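Local atomic coordinates of sesquisabinene B synthase 2 (Santalum album, PDB entry 6A2A), a protein that probably cyclises farnesyl diphosphate to sesquisabinene B, using magnesium or manganese ions as cofactor. Residues A[41-44]-A[45-48]; A[433-436]-A[437-440]. All coordinates share one frame; numbering follows the deposited sequence.

Contact 1 (A[41-44]-A[45-48]); sequences YEFL and QSLG
Gln45 lies back over the preceding turn, and its side chain runs past the carbonyl of Tyr41. Gln45 CB stands 3.5 Å from Tyr41 O. With CG beside its own backbone N (chi1 -68°) and the chain extended beyond, CG passes 3.2 Å from Tyr41 O and CD comes as near. At the amide, OE1 lies 3.7 Å from Glu42 CA, whereas NE2 approaches Tyr41 CB at 3.9 Å. The amide makes no hydrogen bond to that carbonyl; Tyr41 O takes the backbone N-H of Gln45 instead, at 3.1 Å. A long amide suits this place because its aliphatic part lies along the turn, and the side chain also touches Ser264 and Arg265 of helix 239-270. With only the CB of an alanine here, the Tyr41 carbonyl and helix 239-270 are likely to lose this cover. At the next residue, Ser46 OG donates to Phe43 O at 2.7 Å, in the carbonyl plane on a lone pair, which supplements weak backbone bonds to the same oxygen. The apolar flank carries Leu47, whose CD2 lies 3.9 Å from Phe43 CZ, while the side chains of Leu47 and Leu44 lie side by side; all three residues also touch Ile558 of helix 546-558. A water bridges Leu44 O and Gly48 N. Such i to i+3 and i to i+4 contacts are those of a short amphipathic helix, here laid on helix 239-270.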
ATOM      1  N   TYR A  41      -8.670  -7.433  11.690  1.00 37.09           N
ATOM      2  CA  TYR A  41      -7.510  -6.875  11.015  1.00 38.96           C
ATOM      3  C   TYR A  41      -6.449  -6.150  11.854  1.00 42.74           C
ATOM      4  O   TYR A  41      -5.299  -6.165  11.487  1.00 39.30           O
ATOM      5  CB  TYR A  41      -7.907  -6.038   9.830  1.00 38.95           C
ATOM      6  CG  TYR A  41      -8.749  -6.777   8.813  1.00 37.64           C
ATOM      7  CD1 TYR A  41      -8.317  -7.938   8.243  1.00 33.62           C
ATOM      8  CD2 TYR A  41      -9.960  -6.291   8.423  1.00 33.97           C
ATOM      9  CE1 TYR A  41      -9.065  -8.595   7.335  1.00 31.95           C
ATOM     10  CE2 TYR A  41     -10.712  -6.949   7.527  1.00 32.81           C
ATOM     11  CZ  TYR A  41     -10.262  -8.104   6.984  1.00 30.22           C
ATOM     12  OH  TYR A  41     -11.041  -8.723   6.089  1.00 29.60           O
ATOM     13  N   GLU A  42      -6.843  -5.518  12.955  1.00 40.32           N
ATOM     14  CA  GLU A  42      -5.868  -4.800  13.806  1.00 41.18           C
ATOM     15  C   GLU A  42      -5.019  -5.855  14.517  1.00 38.75           C
ATOM     16  O   GLU A  42      -3.823  -5.667  14.738  1.00 42.88           O
ATOM     17  CB  GLU A  42      -6.571  -3.808  14.763  1.00 49.32           C
ATOM     18  CG  GLU A  42      -6.942  -4.363  16.143  1.00 57.44           C
ATOM     19  CD  GLU A  42      -7.254  -3.361  17.258  1.00 69.47           C
ATOM     20  OE1 GLU A  42      -8.382  -3.419  17.830  1.00 71.53           O
ATOM     21  OE2 GLU A  42      -6.360  -2.549  17.596  1.00 63.32           O
ATOM     22  N   PHE A  43      -5.636  -6.983  14.869  1.00 34.32           N
ATOM     23  CA  PHE A  43      -4.868  -8.066  15.426  1.00 34.83           C
ATOM     24  C   PHE A  43      -3.788  -8.521  14.427  1.00 39.23           C
ATOM     25  O   PHE A  43      -2.601  -8.741  14.784  1.00 37.67           O
ATOM     26  CB  PHE A  43      -5.771  -9.226  15.796  1.00 34.93           C
ATOM     27  CG  PHE A  43      -4.983 -10.404  16.270  1.00 38.90           C
ATOM     28  CD1 PHE A  43      -4.375 -10.374  17.511  1.00 44.56           C
ATOM     29  CD2 PHE A  43      -4.776 -11.500  15.449  1.00 44.91           C
ATOM     30  CE1 PHE A  43      -3.621 -11.450  17.957  1.00 47.09           C
ATOM     31  CE2 PHE A  43      -3.997 -12.562  15.885  1.00 46.33           C
ATOM     32  CZ  PHE A  43      -3.420 -12.536  17.137  1.00 48.98           C
ATOM     33  N   LEU A  44      -4.179  -8.619  13.168  1.00 38.64           N
ATOM     34  CA  LEU A  44      -3.305  -9.240  12.169  1.00 37.15           C
ATOM     35  C   LEU A  44      -2.111  -8.313  11.925  1.00 43.89           C
ATOM     36  O   LEU A  44      -0.981  -8.753  11.696  1.00 42.63           O
ATOM     37  CB  LEU A  44      -4.112  -9.497  10.888  1.00 36.71           C
ATOM     38  CG  LEU A  44      -5.065 -10.694  10.970  1.00 36.17           C
ATOM     39  CD1 LEU A  44      -5.776 -10.957   9.663  1.00 35.85           C
ATOM     40  CD2 LEU A  44      -4.354 -11.950  11.444  1.00 35.72           C
ATOM     41  N   GLN A  45      -2.401  -7.026  12.015  1.00 42.49           N
ATOM     42  CA  GLN A  45      -1.418  -5.988  11.904  1.00 41.15           C
ATOM     43  C   GLN A  45      -0.523  -5.975  13.151  1.00 40.45           C
ATOM     44  O   GLN A  45       0.642  -5.618  13.055  1.00 43.58           O
ATOM     45  CB  GLN A  45      -2.137  -4.669  11.638  1.00 39.10           C
ATOM     46  CG  GLN A  45      -2.789  -4.630  10.264  1.00 39.07           C
ATOM     47  CD  GLN A  45      -3.977  -3.713  10.197  1.00 43.41           C
ATOM     48  OE1 GLN A  45      -4.214  -2.916  11.094  1.00 47.38           O
ATOM     49  NE2 GLN A  45      -4.746  -3.815   9.129  1.00 42.53           N
ATOM     50  N   SER A  46      -1.037  -6.399  14.293  1.00 45.75           N
ATOM     51  CA  SER A  46      -0.262  -6.353  15.539  1.00 48.29           C
ATOM     52  C   SER A  46       0.861  -7.395  15.529  1.00 52.64           C
ATOM     53  O   SER A  46       1.851  -7.236  16.255  1.00 44.15           O
ATOM     54  CB  SER A  46      -1.150  -6.546  16.755  1.00 49.21           C
ATOM     55  OG  SER A  46      -1.354  -7.933  17.046  1.00 48.27           O
ATOM     56  N   LEU A  47       0.684  -8.464  14.738  1.00 51.88           N
ATOM     57  CA  LEU A  47       1.530  -9.670  14.818  1.00 49.30           C
ATOM     58  C   LEU A  47       2.984  -9.362  14.464  1.00 46.59           C
ATOM     59  O   LEU A  47       3.872  -9.918  15.106  1.00 52.32           O
ATOM     60  CB  LEU A  47       1.023 -10.738  13.844  1.00 48.17           C
ATOM     61  CG  LEU A  47      -0.193 -11.545  14.273  1.00 45.35           C
ATOM     62  CD1 LEU A  47      -0.606 -12.449  13.127  1.00 44.06           C
ATOM     63  CD2 LEU A  47       0.090 -12.339  15.542  1.00 49.17           C
ATOM     64  N   GLY A  48       3.217  -8.560  13.428  1.00 50.02           N
ATOM     65  CA  GLY A  48       4.589  -8.156  13.036  1.00 60.63           C
ATOM     66  C   GLY A  48       5.510  -7.930  14.239  1.00 69.75           C
ATOM     67  O   GLY A  48       6.582  -8.547  14.341  1.00 70.50           O
TER
HETATM   68  O   HOH W   1       1.548  -7.900  10.961  1.00 38.45           O

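Contact 2 (A[433-436]-A[437-440]); sequences NPTK and EKLD
Lys438 reaches back past Thr435 to Asn433, so one residue meets the loop at both its backbone and its tip. Its backbone N-H donates to Thr435 OG1 at 3.0 Å, nearly straight at 164°, the capping bond of an N-cap. Threonine suits the place: OG1 sits between its own N and carbonyl carbon (chi1 68°), which places it to accept from the first helical turn. The extended lysine chain crosses this hydroxyl, Lys438 CG lying 3.3 Å from Thr435 OG1, and Lys438 NZ donates to Asn433 O at 2.9 Å from above the carbonyl plane. A second carbonyl, that of Glu432, also accepts from NZ. Lys436 NZ forms a salt bridge with Asp440 OD2 at 2.8 Å, meeting the syn lone pair; a bend at the end of the lysine chain (chi4 -61°) brings the ammonium there. The backbone bonds from Leu439 N to Thr435 O and from Asp440 N to Lys436 O continue the turn. Farther out, Leu439 and Pro434 rest on Phe374, and Leu439 also touches Tyr427 and Leu428 of helix 419-430. The chemistry implies a helix start secured twice, by a hydroxyl that accepts a first-turn N-H and by an ammonium that ties the turn to the loop's carbonyls.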
ATOM      1  N   ASN A 433      13.023 -12.519 -18.442  1.00 28.03           N
ATOM      2  CA  ASN A 433      12.767 -11.920 -19.774  1.00 31.85           C
ATOM      3  C   ASN A 433      11.339 -12.198 -20.279  1.00 28.55           C
ATOM      4  O   ASN A 433      11.157 -12.818 -21.326  1.00 30.88           O
ATOM      5  CB  ASN A 433      13.800 -12.426 -20.784  1.00 38.20           C
ATOM      6  CG  ASN A 433      15.219 -12.144 -20.337  1.00 49.20           C
ATOM      7  OD1 ASN A 433      15.553 -11.001 -20.020  1.00 58.14           O
ATOM      8  ND2 ASN A 433      16.043 -13.181 -20.281  1.00 53.50           N
ATOM      9  N   PRO A 434      10.327 -11.726 -19.570  1.00 28.32           N
ATOM     10  CA  PRO A 434       9.000 -11.954 -20.029  1.00 28.34           C
ATOM     11  C   PRO A 434       8.740 -11.223 -21.348  1.00 33.31           C
ATOM     12  O   PRO A 434       9.243 -10.127 -21.489  1.00 33.13           O
ATOM     13  CB  PRO A 434       8.068 -11.378 -18.963  1.00 29.16           C
ATOM     14  CG  PRO A 434       8.925 -10.368 -18.251  1.00 29.50           C
ATOM     15  CD  PRO A 434      10.321 -10.932 -18.343  1.00 28.64           C
ATOM     16  N   THR A 435       7.946 -11.844 -22.214  1.00 30.31           N
ATOM     17  CA  THR A 435       7.553 -11.354 -23.533  1.00 31.43           C
ATOM     18  C   THR A 435       6.097 -11.710 -23.761  1.00 32.60           C
ATOM     19  O   THR A 435       5.572 -12.636 -23.135  1.00 28.52           O
ATOM     20  CB  THR A 435       8.374 -11.985 -24.667  1.00 32.92           C
ATOM     21  OG1 THR A 435       8.097 -13.376 -24.811  1.00 29.19           O
ATOM     22  CG2 THR A 435       9.863 -11.860 -24.468  1.00 32.10           C
ATOM     23  N   LYS A 436       5.450 -11.001 -24.676  1.00 26.06           N
ATOM     24  CA  LYS A 436       4.118 -11.376 -25.073  1.00 30.09           C
ATOM     25  C   LYS A 436       4.076 -12.831 -25.534  1.00 26.26           C
ATOM     26  O   LYS A 436       3.108 -13.524 -25.230  1.00 25.89           O
ATOM     27  CB  LYS A 436       3.557 -10.497 -26.192  1.00 30.22           C
ATOM     28  CG  LYS A 436       2.117 -10.816 -26.520  1.00 33.00           C
ATOM     29  CD  LYS A 436       1.403  -9.737 -27.290  1.00 38.64           C
ATOM     30  CE  LYS A 436       0.032 -10.170 -27.742  1.00 40.58           C
ATOM     31  NZ  LYS A 436       0.126 -11.348 -28.631  1.00 45.94           N
ATOM     32  N   GLU A 437       5.034 -13.277 -26.347  1.00 25.85           N
ATOM     33  CA  GLU A 437       4.929 -14.638 -26.874  1.00 27.18           C
ATOM     34  C   GLU A 437       5.015 -15.659 -25.730  1.00 23.32           C
ATOM     35  O   GLU A 437       4.293 -16.668 -25.776  1.00 23.07           O
ATOM     36  CB  GLU A 437       6.028 -14.955 -27.885  1.00 31.90           C
ATOM     37  CG  GLU A 437       5.897 -14.169 -29.172  1.00 37.55           C
ATOM     38  CD  GLU A 437       6.098 -12.667 -28.974  1.00 41.18           C
ATOM     39  OE1 GLU A 437       7.075 -12.297 -28.292  1.00 43.03           O
ATOM     40  OE2 GLU A 437       5.235 -11.883 -29.439  1.00 50.76           O
ATOM     41  N   LYS A 438       5.897 -15.417 -24.754  1.00 23.50           N
ATOM     42  CA  LYS A 438       5.982 -16.335 -23.593  1.00 24.61           C
ATOM     43  C   LYS A 438       4.659 -16.355 -22.805  1.00 24.39           C
ATOM     44  O   LYS A 438       4.206 -17.429 -22.404  1.00 24.12           O
ATOM     45  CB  LYS A 438       7.111 -15.962 -22.632  1.00 25.61           C
ATOM     46  CG  LYS A 438       8.520 -16.217 -23.145  1.00 26.68           C
ATOM     47  CD  LYS A 438       9.599 -15.715 -22.254  1.00 28.34           C
ATOM     48  CE  LYS A 438      10.964 -15.749 -22.917  1.00 30.06           C
ATOM     49  NZ  LYS A 438      12.054 -15.464 -21.938  1.00 31.94           N
ATOM     50  N   LEU A 439       4.042 -15.204 -22.595  1.00 22.12           N
ATOM     51  CA  LEU A 439       2.791 -15.153 -21.854  1.00 22.83           C
ATOM     52  C   LEU A 439       1.631 -15.797 -22.618  1.00 22.64           C
ATOM     53  O   LEU A 439       0.770 -16.471 -22.009  1.00 22.51           O
ATOM     54  CB  LEU A 439       2.494 -13.705 -21.479  1.00 23.69           C
ATOM     55  CG  LEU A 439       3.426 -13.163 -20.413  1.00 25.27           C
ATOM     56  CD1 LEU A 439       3.310 -11.674 -20.408  1.00 27.63           C
ATOM     57  CD2 LEU A 439       3.123 -13.755 -19.056  1.00 27.43           C
ATOM     58  N   ASP A 440       1.590 -15.627 -23.947  1.00 22.82           N
ATOM     59  CA  ASP A 440       0.568 -16.248 -24.771  1.00 21.93           C
ATOM     60  C   ASP A 440       0.741 -17.798 -24.620  1.00 21.08           C
ATOM     61  O   ASP A 440      -0.274 -18.561 -24.557  1.00 20.69           O
ATOM     62  CB  ASP A 440       0.752 -15.879 -26.236  1.00 26.30           C
ATOM     63  CG  ASP A 440       0.194 -14.469 -26.601  1.00 30.39           C
ATOM     64  OD1 ASP A 440      -0.520 -13.884 -25.780  1.00 31.83           O
ATOM     65  OD2 ASP A 440       0.488 -14.011 -27.744  1.00 36.43           O
TER

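How the contacts relate
Contact 1 comes near the start of the chain and contact 2 nearly 400 residues later. Their centres are about 38 Å apart and their nearest atoms about 29 Å, so they do not touch. Contact 1 lies within helix 41-50, in the N-terminal domain of the terpene synthase; contact 2 marks the passage from the loop after helix 419-430 into helix 436-443, in the metal-binding domain. Each centre is about 25 Å from that of the chain, and both stand away from the magnesium-binding residues. They therefore shape separate parts of a largely helical enzyme: one packs an early helix against helices 239-270 and 546-558, the other begins a short helix beside helix 419-430.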